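Local structure of cytochrome P450 (CYP102L1) (Mycobacterium phage Adler, 6N6Q) at residues K221-I224 and R225-D229. The protein is a virus-encoded haem-binding cytochrome P450 that probably catalyses oxidation of an organic substrate, as is usual for its family. Residues are numbered along the deposited sequence; the frame is centred on the assembly and turned at random.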
loop_
_atom_site.group_PDB
_atom_site.type_symbol
_atom_site.label_atom_id
_atom_site.label_comp_id
_atom_site.label_asym_id
_atom_site.label_seq_id
_atom_site.Cartn_x
_atom_site.Cartn_y
_atom_site.Cartn_z
ATOM N N LYS A 221 8.141 -19.303 10.708
ATOM C CA LYS A 221 9.010 -19.061 9.560
ATOM C C LYS A 221 9.064 -20.281 8.645
ATOM O O LYS A 221 8.939 -20.159 7.420
ATOM C CB LYS A 221 10.410 -18.676 10.041
ATOM C CG LYS A 221 11.299 -18.082 8.964
ATOM C CD LYS A 221 12.628 -17.615 9.544
ATOM C CE LYS A 221 13.484 -16.928 8.489
ATOM N NZ LYS A 221 14.738 -16.372 9.069
ATOM N N LYS A 222 9.244 -21.472 9.225
ATOM C CA LYS A 222 9.249 -22.691 8.423
ATOM C C LYS A 222 7.893 -22.932 7.773
ATOM O O LYS A 222 7.819 -23.346 6.610
ATOM C CB LYS A 222 9.641 -23.894 9.282
ATOM C CG LYS A 222 11.099 -23.922 9.710
ATOM C CD LYS A 222 11.408 -25.201 10.478
ATOM C CE LYS A 222 12.846 -25.229 10.973
ATOM N NZ LYS A 222 13.131 -26.457 11.771
ATOM N N PHE A 223 6.807 -22.683 8.510
ATOM C CA PHE A 223 5.472 -22.901 7.963
ATOM C C PHE A 223 5.190 -21.960 6.798
ATOM O O PHE A 223 4.562 -22.355 5.809
ATOM C CB PHE A 223 4.421 -22.730 9.060
ATOM C CG PHE A 223 3.010 -22.926 8.586
ATOM C CD1 PHE A 223 2.492 -24.200 8.419
ATOM C CD2 PHE A 223 2.199 -21.837 8.310
ATOM C CE1 PHE A 223 1.192 -24.385 7.982
ATOM C CE2 PHE A 223 0.898 -22.016 7.872
ATOM C CZ PHE A 223 0.394 -23.292 7.708
ATOM N N ILE A 224 5.649 -20.711 6.896
ATOM C CA ILE A 224 5.456 -19.756 5.808
ATOM C C ILE A 224 6.278 -20.161 4.590
ATOM O O ILE A 224 5.782 -20.158 3.456
ATOM C CB ILE A 224 5.808 -18.334 6.279
ATOM C CG1 ILE A 224 4.766 -17.829 7.279
ATOM C CG2 ILE A 224 5.924 -17.392 5.095
ATOM C CD1 ILE A 224 5.155 -16.531 7.952
ATOM N N ARG A 225 7.549 -20.515 4.806
ATOM C CA ARG A 225 8.407 -20.928 3.699
ATOM C C ARG A 225 7.900 -22.212 3.052
ATOM O O ARG A 225 8.001 -22.382 1.831
ATOM C CB ARG A 225 9.843 -21.110 4.194
ATOM C CG ARG A 225 10.812 -21.651 3.149
ATOM C CD ARG A 225 11.015 -20.651 2.024
ATOM N NE ARG A 225 11.406 -19.340 2.534
ATOM C CZ ARG A 225 11.665 -18.285 1.769
ATOM N NH1 ARG A 225 11.578 -18.381 0.449
ATOM N NH2 ARG A 225 12.012 -17.133 2.326
ATOM N N ALA A 226 7.353 -23.130 3.852
ATOM C CA ALA A 226 6.860 -24.385 3.298
ATOM C C ALA A 226 5.610 -24.173 2.455
ATOM O O ALA A 226 5.422 -24.862 1.446
ATOM C CB ALA A 226 6.582 -25.385 4.418
ATOM N N GLU A 227 4.750 -23.230 2.843
ATOM C CA GLU A 227 3.527 -22.999 2.085
ATOM C C GLU A 227 3.818 -22.327 0.749
ATOM O O GLU A 227 3.206 -22.673 -0.268
ATOM C CB GLU A 227 2.547 -22.163 2.906
ATOM C CG GLU A 227 1.239 -21.865 2.191
ATOM C CD GLU A 227 0.027 -22.325 2.977
ATOM O OE1 GLU A 227 0.192 -23.164 3.890
ATOM O OE2 GLU A 227 -1.090 -21.845 2.681
ATOM N N VAL A 228 4.745 -21.364 0.725
ATOM C CA VAL A 228 5.065 -20.707 -0.539
ATOM C C VAL A 228 5.843 -21.648 -1.450
ATOM O O VAL A 228 5.715 -21.577 -2.678
ATOM C CB VAL A 228 5.824 -19.386 -0.305
ATOM C CG1 VAL A 228 4.924 -18.368 0.378
ATOM C CG2 VAL A 228 7.083 -19.617 0.512
ATOM N N ASP A 229 6.651 -22.545 -0.878
ATOM C CA ASP A 229 7.314 -23.557 -1.694
ATOM C C ASP A 229 6.298 -24.490 -2.337
ATOM O O ASP A 229 6.459 -24.893 -3.495
ATOM C CB ASP A 229 8.310 -24.354 -0.850
ATOM C CG ASP A 229 9.575 -23.575 -0.543
ATOM O OD1 ASP A 229 9.924 -22.668 -1.327
ATOM O OD2 ASP A 229 10.224 -23.877 0.481
#
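Phe223 and Glu227, one helical turn apart, send their side chains the same way from the long alpha-helix 212-237 of the P450 fold. Both have CG anti to the backbone N, which sets them on a side-by-side course; ring and carboxylate planes stand 55° apart. The ring touches through its far end, CZ lying 3.8 Å from OE1 of Glu227, a van der Waals approach. This flank meets helix 183-196: the flat, hydrophobic Phe223 ring suits Pro183, while Glu227, partly exposed as befits a carboxylate, reaches Phe184 and the nearby Tyr171.

Beneath the side chains runs the regular i to i+4 ladder. Arg225 N donates almost straight to Lys221 O (3.0 Å). The bonds from Ala226 N to Lys222 O and from Glu227 N to Phe223 O are more bent. Val228 N closes the series on Ile224 O, 3.2 Å away. Methyl CG2 of Val228, held between its own backbone N and carbonyl carbon, sits 3.3 Å from Ile224 O.

Aliphatic Ile224 and Val228 suit the buried side of this turn, where Ile224 touches Phe184 and Val188. Lys221 and Lys222 extend almost fully from the exposed surface, and Ala226, a good helix former, needs no partner there for its single methyl. Arg225 does otherwise: its long chain, bent at chi2 and chi3 (66° and 53°), carries a guanidinium with N-H groups enough for both Asn266 O and Asn270 OD1 near the start of helix 265-296. Arg225 thus ties two helices together, while its own CB stays 3.5 Å from Lys221 O.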